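PDB 3LOP: substrate binding periplasmic protein from Ralstonia solanacearum, which binds free leucine in the crystal and is probably the periplasmic receptor of an amino-acid ABC transporter. Local coordinates for residues Ala176-Asn181 against Leu202-Glu207; Gly16-Thr21 against Asp54-Glu59; Gln215-Ala218 against Gln224-Gly227. All coordinates share one frame; numbering follows the deposited sequence.

Contact 1. Residues Ala176-Asn181 against Leu202-Glu207; sequences ASYPRN and LGATAE
Behind the leucine pocket of this periplasmic binding protein, Tyr178 reaches from strand 174-178 to Ala204 and Thr205, the turn that carries strand 199-203 into helix 206-218. The fold here is an alpha/beta domain with a four-stranded parallel sheet. These two strands are not neighbours in it: strand 144-149 runs between them, so the backbones stay well separated, 8.6 Å from Tyr178 CA to Ala204 CA, and the tyrosine bridges the gap. With chi1 at 73°, CG sits between the backbone N and the carbonyl carbon, and the ring is directed across the C-terminal edge of the sheet toward the turn. Its far end does the touching. Tyr178 CE2 comes within 3.3 Å of Ala204 CB, while Tyr178 OH lies 3.1 Å from Ala204 CB; the methyl meets the ring obliquely, and both distances are short, so it is packed tightly against the phenol end. The phenol oxygen takes a hydrogen bond from Thr205 N, and Gln149 OE1 from the intervening strand is its other partner, so two hydrogen-bond partners hold the buried hydroxyl. Thr205 is the N-cap residue of helix 206-218, but its side chain makes no capping bond; instead it lines the leucine site. Through its bond to the NH of Thr205, Tyr178 stands one shell out from the ligand and is well placed to position that residue. Gly203, at the centre of an inverse gamma turn, starts the bend. The bond from Thr205 N to Tyr178 OH measures 3.0 Å, with an N-H...O angle of 154°.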
loop_
_atom_site.group_PDB
_atom_site.type_symbol
_atom_site.label_atom_id
_atom_site.label_comp_id
_atom_site.label_asym_id
_atom_site.label_seq_id
_atom_site.Cartn_x
_atom_site.Cartn_y
_atom_site.Cartn_z
ATOM N N ALA A 176 13.561 -14.214 -10.299
ATOM C CA ALA A 176 13.176 -15.395 -9.540
ATOM C C ALA A 176 11.849 -15.111 -8.854
ATOM O O ALA A 176 11.620 -14.010 -8.356
ATOM C CB ALA A 176 14.242 -15.724 -8.507
ATOM N N SER A 177 10.984 -16.119 -8.816
ATOM C CA SER A 177 9.664 -15.964 -8.222
ATOM C C SER A 177 9.453 -16.737 -6.928
ATOM O O SER A 177 10.293 -17.528 -6.508
ATOM C CB SER A 177 8.606 -16.410 -9.229
ATOM O OG SER A 177 8.700 -17.807 -9.462
ATOM N N TYR A 178 8.307 -16.481 -6.303
ATOM C CA TYR A 178 7.899 -17.164 -5.081
ATOM C C TYR A 178 6.369 -17.163 -5.129
ATOM O O TYR A 178 5.765 -16.275 -5.728
ATOM C CB TYR A 178 8.420 -16.430 -3.837
ATOM C CG TYR A 178 7.702 -15.142 -3.527
ATOM C CD1 TYR A 178 6.506 -15.145 -2.806
ATOM C CD2 TYR A 178 8.191 -13.925 -3.989
ATOM C CE1 TYR A 178 5.813 -13.963 -2.562
ATOM C CE2 TYR A 178 7.505 -12.740 -3.749
ATOM C CZ TYR A 178 6.317 -12.767 -3.038
ATOM O OH TYR A 178 5.623 -11.603 -2.816
ATOM N N PRO A 179 5.723 -18.164 -4.511
ATOM C CA PRO A 179 4.256 -18.283 -4.491
ATOM C C PRO A 179 3.530 -17.239 -3.646
ATOM O O PRO A 179 3.954 -16.933 -2.534
ATOM C CB PRO A 179 4.028 -19.696 -3.948
ATOM C CG PRO A 179 5.330 -20.405 -4.219
ATOM C CD PRO A 179 6.346 -19.355 -3.915
ATOM N N ARG A 180 2.428 -16.704 -4.169
ATOM C CA ARG A 180 1.662 -15.706 -3.430
ATOM C C ARG A 180 1.117 -16.318 -2.143
ATOM O O ARG A 180 0.872 -17.524 -2.066
ATOM C CB ARG A 180 0.498 -15.165 -4.277
ATOM C CG ARG A 180 -0.770 -16.020 -4.246
ATOM C CD ARG A 180 -1.821 -15.501 -5.219
ATOM N NE ARG A 180 -2.169 -14.101 -4.981
ATOM C CZ ARG A 180 -3.013 -13.677 -4.044
ATOM N NH1 ARG A 180 -3.619 -14.542 -3.239
ATOM N NH2 ARG A 180 -3.250 -12.381 -3.913
ATOM N N ASN A 181 0.932 -15.472 -1.139
ATOM C CA ASN A 181 0.408 -15.883 0.157
ATOM C C ASN A 181 1.343 -16.819 0.914
ATOM O O ASN A 181 0.916 -17.567 1.794
ATOM C CB ASN A 181 -0.969 -16.529 -0.004
ATOM C CG ASN A 181 -2.046 -15.792 0.768
ATOM O OD1 ASN A 181 -1.787 -14.750 1.376
ATOM N ND2 ASN A 181 -3.261 -16.327 0.750
ATOM N N LEU A 202 12.727 -5.809 -5.296
ATOM C CA LEU A 202 11.750 -6.704 -4.690
ATOM C C LEU A 202 10.303 -6.367 -5.038
ATOM O O LEU A 202 9.719 -5.435 -4.483
ATOM C CB LEU A 202 11.917 -6.703 -3.167
ATOM C CG LEU A 202 13.338 -6.888 -2.623
ATOM C CD1 LEU A 202 13.308 -6.790 -1.104
ATOM C CD2 LEU A 202 13.908 -8.234 -3.070
ATOM N N GLY A 203 9.740 -7.129 -5.971
ATOM C CA GLY A 203 8.350 -6.942 -6.355
ATOM C C GLY A 203 7.611 -7.995 -5.562
ATOM O O GLY A 203 7.089 -8.968 -6.113
ATOM N N ALA A 204 7.576 -7.792 -4.250
ATOM C CA ALA A 204 6.972 -8.747 -3.338
ATOM C C ALA A 204 6.242 -8.104 -2.173
ATOM O O ALA A 204 6.219 -6.882 -2.024
ATOM C CB ALA A 204 8.058 -9.662 -2.802
ATOM N N THR A 205 5.642 -8.957 -1.350
ATOM C CA THR A 205 4.929 -8.511 -0.166
ATOM C C THR A 205 5.890 -8.557 1.019
ATOM O O THR A 205 7.002 -9.076 0.912
ATOM C CB THR A 205 3.697 -9.391 0.099
ATOM O OG1 THR A 205 4.086 -10.770 0.114
ATOM C CG2 THR A 205 2.654 -9.173 -0.995
ATOM N N ALA A 206 5.451 -8.015 2.149
ATOM C CA ALA A 206 6.272 -7.924 3.349
ATOM C C ALA A 206 7.028 -9.161 3.827
ATOM O O ALA A 206 8.257 -9.124 3.944
ATOM C CB ALA A 206 5.428 -7.367 4.493
ATOM N N GLU A 207 6.314 -10.250 4.100
ATOM C CA GLU A 207 6.962 -11.455 4.614
ATOM C C GLU A 207 7.990 -12.080 3.675
ATOM O O GLU A 207 9.120 -12.344 4.085
ATOM C CB GLU A 207 5.918 -12.496 5.029
ATOM C CG GLU A 207 6.534 -13.714 5.708
ATOM C CD GLU A 207 5.501 -14.645 6.315
ATOM O OE1 GLU A 207 4.609 -15.114 5.579
ATOM O OE2 GLU A 207 5.588 -14.912 7.531
#

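Contact 2. Residues Gly16-Thr21 against Asp54-Glu59; sequences GSQAVT and DEQKIE. With LEU (leucine), chain B.
Gln18 and Gln56 meet beside the bound leucine, each reaching out of a loop that leads into a helix. Gln18 is the N-cap residue of helix 19-38 and sits within the type I turn Gly16-Ala19. Its side chain is folded: CG lies beside the backbone N, opposite the carbonyl carbon (chi1 -80°), and a second bend at chi2 of -82° swings the amide round to the ligand. There Gln18 NE2 donates to atom O of the bound LEU at 2.8 Å, and the bond is nearly straight, 172° at the hydrogen. Gln56 behaves differently. Its chain is extended beyond CG, and it carries its amide across to the bent part of Gln18, where Gln56 CD lies 3.5 Å from Gln18 CG. The two amide planes are turned 62° apart, so they are neither stacked nor coplanar. The partly aliphatic contact packs Gln56 against the bend in Gln18, a second-shell neighbour of the group that holds the ligand. At the backbone, a water accepts from Gln18 N at 2.9 Å and lies near Glu55 O, to which it makes at most a weak bond. Leucine has further hydrogen bonds to Ala106 O and Arg285 NH1, so Gln18 is one of several polar grips on it. The contact lies between the N-termini of helices 19-38 and 58-71, where the loops after strands 6-12 and 47-53, adjacent in the five-stranded parallel sheet, come together. Helix 83-91 adds Asn85 against Gln56, and from beyond strand 174-178 Arg180 NH1 and Asn181 ND2 bond to the carbonyls of Gln56 and Glu55.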
loop_
_atom_site.group_PDB
_atom_site.type_symbol
_atom_site.label_atom_id
_atom_site.label_comp_id
_atom_site.label_asym_id
_atom_site.label_seq_id
_atom_site.Cartn_x
_atom_site.Cartn_y
_atom_site.Cartn_z
ATOM N N GLY A 16 -2.539 -15.172 8.349
ATOM C CA GLY A 16 -1.782 -15.641 7.203
ATOM C C GLY A 16 -0.537 -14.813 6.947
ATOM O O GLY A 16 -0.180 -13.939 7.740
ATOM N N SER A 17 0.115 -15.083 5.819
ATOM C CA SER A 17 1.351 -14.407 5.441
ATOM C C SER A 17 1.291 -12.885 5.366
ATOM O O SER A 17 2.293 -12.205 5.604
ATOM C CB SER A 17 1.842 -14.952 4.100
ATOM O OG SER A 17 3.068 -14.347 3.731
ATOM N N GLN A 18 0.120 -12.353 5.035
ATOM C CA GLN A 18 -0.065 -10.912 4.906
ATOM C C GLN A 18 -0.710 -10.251 6.118
ATOM O O GLN A 18 -1.062 -9.075 6.066
ATOM C CB GLN A 18 -0.911 -10.621 3.666
ATOM C CG GLN A 18 -0.134 -10.652 2.366
ATOM C CD GLN A 18 0.605 -9.355 2.112
ATOM O OE1 GLN A 18 1.510 -8.977 2.857
ATOM N NE2 GLN A 18 0.208 -8.656 1.059
ATOM N N ALA A 19 -0.855 -11.001 7.207
ATOM C CA ALA A 19 -1.478 -10.477 8.421
ATOM C C ALA A 19 -0.870 -9.171 8.924
ATOM O O ALA A 19 -1.595 -8.262 9.329
ATOM C CB ALA A 19 -1.425 -11.531 9.523
ATOM N N VAL A 20 0.454 -9.071 8.905
ATOM C CA VAL A 20 1.110 -7.863 9.389
ATOM C C VAL A 20 0.641 -6.626 8.626
ATOM O O VAL A 20 0.385 -5.576 9.219
ATOM C CB VAL A 20 2.649 -7.985 9.280
ATOM C CG1 VAL A 20 3.065 -8.146 7.829
ATOM C CG2 VAL A 20 3.310 -6.771 9.911
ATOM N N THR A 21 0.511 -6.763 7.312
ATOM C CA THR A 21 0.078 -5.659 6.465
ATOM C C THR A 21 -1.403 -5.328 6.659
ATOM O O THR A 21 -1.766 -4.160 6.843
ATOM C CB THR A 21 0.354 -5.978 4.985
ATOM O OG1 THR A 21 1.771 -6.049 4.777
ATOM C CG2 THR A 21 -0.233 -4.906 4.082
ATOM N N ASP A 54 -9.775 -11.805 5.012
ATOM C CA ASP A 54 -9.897 -12.567 3.775
ATOM C C ASP A 54 -8.672 -13.453 3.560
ATOM O O ASP A 54 -8.614 -14.203 2.589
ATOM C CB ASP A 54 -10.133 -11.669 2.541
ATOM C CG ASP A 54 -9.065 -10.606 2.346
ATOM O OD1 ASP A 54 -7.924 -10.767 2.825
ATOM O OD2 ASP A 54 -9.380 -9.603 1.667
ATOM N N GLU A 55 -7.708 -13.375 4.479
ATOM C CA GLU A 55 -6.485 -14.183 4.403
ATOM C C GLU A 55 -5.774 -13.966 3.067
ATOM O O GLU A 55 -4.944 -14.774 2.654
ATOM C CB GLU A 55 -6.837 -15.670 4.564
ATOM C CG GLU A 55 -7.572 -16.011 5.859
ATOM C CD GLU A 55 -8.017 -17.465 5.925
ATOM O OE1 GLU A 55 -7.148 -18.361 5.870
ATOM O OE2 GLU A 55 -9.238 -17.715 6.036
ATOM N N GLN A 56 -6.091 -12.845 2.426
ATOM C CA GLN A 56 -5.580 -12.471 1.108
ATOM C C GLN A 56 -5.958 -13.501 0.044
ATOM O O GLN A 56 -5.343 -13.569 -1.018
ATOM C CB GLN A 56 -4.061 -12.246 1.089
ATOM C CG GLN A 56 -3.678 -11.324 -0.083
ATOM C CD GLN A 56 -2.199 -11.277 -0.404
ATOM O OE1 GLN A 56 -1.516 -12.304 -0.429
ATOM N NE2 GLN A 56 -1.702 -10.083 -0.689
ATOM N N LYS A 57 -6.970 -14.310 0.340
ATOM C CA LYS A 57 -7.447 -15.295 -0.621
ATOM C C LYS A 57 -8.372 -14.539 -1.567
ATOM O O LYS A 57 -9.349 -13.930 -1.140
ATOM C CB LYS A 57 -8.201 -16.416 0.090
ATOM C CG LYS A 57 -7.307 -17.276 0.966
ATOM C CD LYS A 57 -8.090 -18.364 1.676
ATOM C CE LYS A 57 -7.161 -19.247 2.495
ATOM N NZ LYS A 57 -7.889 -20.356 3.160
ATOM N N ILE A 58 -8.048 -14.570 -2.854
ATOM C CA ILE A 58 -8.821 -13.848 -3.858
ATOM C C ILE A 58 -10.331 -14.080 -3.798
ATOM O O ILE A 58 -11.112 -13.123 -3.795
ATOM C CB ILE A 58 -8.303 -14.182 -5.271
ATOM C CG1 ILE A 58 -6.811 -13.848 -5.353
ATOM C CG2 ILE A 58 -9.071 -13.383 -6.319
ATOM C CD1 ILE A 58 -6.134 -14.367 -6.598
ATOM N N GLU A 59 -10.744 -15.343 -3.750
ATOM C CA GLU A 59 -12.166 -15.661 -3.696
ATOM C C GLU A 59 -12.823 -15.169 -2.412
ATOM O O GLU A 59 -14.002 -14.809 -2.415
ATOM C CB GLU A 59 -12.389 -17.171 -3.827
ATOM C CG GLU A 59 -12.015 -17.753 -5.180
ATOM C CD GLU A 59 -12.442 -19.203 -5.323
ATOM O OE1 GLU A 59 -13.660 -19.474 -5.244
ATOM O OE2 GLU A 59 -11.564 -20.074 -5.512
HETATM N N LEU B . -1.409 -4.892 -1.749
HETATM C CA LEU B . -0.260 -5.800 -1.475
HETATM C C LEU B . 0.509 -5.314 -0.262
HETATM O O LEU B . 1.225 -6.143 0.332
HETATM C CB LEU B . 0.658 -5.827 -2.684
HETATM C CG LEU B . -0.238 -6.045 -3.898
HETATM C CD1 LEU B . 0.225 -5.245 -5.033
HETATM C CD2 LEU B . -0.284 -7.480 -4.240
HETATM O OXT LEU B . 0.385 -4.113 0.070
HETATM O O HOH W 1 -2.476 -13.443 4.441
#

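Contact 3. Residues Gln215-Ala218 against Gln224-Gly227; sequences QYRA and QLLG
The last turn of helix 206-218 lies over the start of strand 224-227, with the backbones far enough apart for side chains to fill the space between them: the closest CA pair, Arg217 and Leu225, is 10.0 Å apart. No hydrogen bond joins the two segments directly. Leu225 and Arg217 reach for each other from opposite directions, and the isobutyl group of Leu225 packs over one face of the Arg217 guanidinium. Leu225 CD1 stands 3.7 Å above that plane, offset toward the rim, and the nearest guanidinium atom is NH2. In Arg217, chi1 of -79° sets CG beside the backbone N, and a bend at chi2 of -83° turns the chain so that the guanidinium meets Leu225. At the guanidinium's edge, Arg217 NH2 comes to 4.5 Å from Gln224 CA. This is the closing half of a beta-alpha-beta unit, strand 199-203, helix 206-218, strand 224-227, in which the helix returns the chain to a parallel strand beside the first. The short connection 219-223 is held by side chains of the helix, since Arg217 NH1 and NH2 bond to the carbonyls of Gly221 and Ala223, and Tyr216 OH bonds to Ala223 N. On the more buried side, Leu225 CD2 meets the Tyr216 ring obliquely, 4.3 Å from Tyr216 CD2, and both residues also touch Ile200 of the neighbouring strand. Gln224 points away from the helix, and its NE2 bonds to Leu225 O at 3.0 Å and to Gly247 O.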
loop_
_atom_site.group_PDB
_atom_site.type_symbol
_atom_site.label_atom_id
_atom_site.label_comp_id
_atom_site.label_asym_id
_atom_site.label_seq_id
_atom_site.Cartn_x
_atom_site.Cartn_y
_atom_site.Cartn_z
ATOM N N GLN A 215 17.903 -13.984 4.325
ATOM C CA GLN A 215 18.632 -15.125 3.775
ATOM C C GLN A 215 19.676 -14.737 2.737
ATOM O O GLN A 215 20.785 -15.268 2.735
ATOM C CB GLN A 215 17.645 -16.122 3.167
ATOM C CG GLN A 215 16.755 -16.808 4.196
ATOM C CD GLN A 215 15.616 -17.584 3.564
ATOM O OE1 GLN A 215 15.809 -18.315 2.594
ATOM N NE2 GLN A 215 14.417 -17.439 4.123
ATOM N N TYR A 216 19.318 -13.821 1.844
ATOM C CA TYR A 216 20.238 -13.377 0.804
ATOM C C TYR A 216 21.504 -12.787 1.422
ATOM O O TYR A 216 22.616 -13.152 1.040
ATOM C CB TYR A 216 19.554 -12.336 -0.091
ATOM C CG TYR A 216 20.438 -11.762 -1.179
ATOM C CD1 TYR A 216 20.828 -12.536 -2.271
ATOM C CD2 TYR A 216 20.903 -10.450 -1.102
ATOM C CE1 TYR A 216 21.664 -12.016 -3.260
ATOM C CE2 TYR A 216 21.733 -9.922 -2.082
ATOM C CZ TYR A 216 22.113 -10.710 -3.157
ATOM O OH TYR A 216 22.960 -10.192 -4.113
ATOM N N ARG A 217 21.331 -11.879 2.379
ATOM C CA ARG A 217 22.468 -11.248 3.042
ATOM C C ARG A 217 23.244 -12.236 3.912
ATOM O O ARG A 217 24.472 -12.216 3.936
ATOM C CB ARG A 217 21.995 -10.064 3.894
ATOM C CG ARG A 217 21.702 -8.792 3.104
ATOM C CD ARG A 217 22.976 -7.991 2.832
ATOM N NE ARG A 217 22.666 -6.668 2.295
ATOM C CZ ARG A 217 22.656 -6.355 1.003
ATOM N NH1 ARG A 217 22.952 -7.266 0.082
ATOM N NH2 ARG A 217 22.325 -5.127 0.628
ATOM N N ALA A 218 22.529 -13.108 4.616
ATOM C CA ALA A 218 23.182 -14.080 5.485
ATOM C C ALA A 218 24.090 -15.015 4.700
ATOM O O ALA A 218 25.105 -15.488 5.215
ATOM C CB ALA A 218 22.136 -14.890 6.245
ATOM N N GLN A 224 22.671 -4.214 -3.959
ATOM C CA GLN A 224 21.921 -3.114 -3.360
ATOM C C GLN A 224 20.473 -3.588 -3.414
ATOM O O GLN A 224 20.033 -4.124 -4.428
ATOM C CB GLN A 224 22.085 -1.848 -4.205
ATOM C CG GLN A 224 21.079 -0.741 -3.904
ATOM C CD GLN A 224 21.249 -0.164 -2.517
ATOM O OE1 GLN A 224 22.350 0.236 -2.136
ATOM N NE2 GLN A 224 20.159 -0.110 -1.751
ATOM N N LEU A 225 19.732 -3.399 -2.329
ATOM C CA LEU A 225 18.347 -3.838 -2.293
ATOM C C LEU A 225 17.372 -2.674 -2.353
ATOM O O LEU A 225 17.616 -1.608 -1.786
ATOM C CB LEU A 225 18.098 -4.661 -1.025
ATOM C CG LEU A 225 18.988 -5.901 -0.878
ATOM C CD1 LEU A 225 18.869 -6.460 0.532
ATOM C CD2 LEU A 225 18.599 -6.946 -1.919
ATOM N N LEU A 226 16.267 -2.885 -3.060
ATOM C CA LEU A 226 15.224 -1.878 -3.188
ATOM C C LEU A 226 13.918 -2.603 -3.477
ATOM O O LEU A 226 13.931 -3.753 -3.907
ATOM C CB LEU A 226 15.547 -0.886 -4.315
ATOM C CG LEU A 226 15.734 -1.400 -5.743
ATOM C CD1 LEU A 226 15.557 -0.241 -6.714
ATOM C CD2 LEU A 226 17.109 -2.035 -5.903
ATOM N N GLY A 227 12.792 -1.940 -3.240
ATOM C CA GLY A 227 11.519 -2.593 -3.481
ATOM C C GLY A 227 10.320 -1.673 -3.453
ATOM O O GLY A 227 10.432 -0.488 -3.137
#

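Contacts 1 and 2 are buried and pack against each other beside the leucine, one supplying Thr205 and the other Gln18; Thr205 CG2 lies 3.2 Å from Gln18 NE2. A probable hydrogen bond between Ser17 OG and Glu207 OE1 also links the domains of the two parallel sheets. Contact 3 is only partly buried, and its centre lies about 21 Å from the chain's centre, against about 14 Å for the other two. It shares helix 206-218 with contact 1, at the opposite end of that helix. Near the ligand hydrogen bonds add to the packing, whereas contact 3 has none between its segments and rests on Leu225 against a guanidinium face and, obliquely, a tyrosine ring.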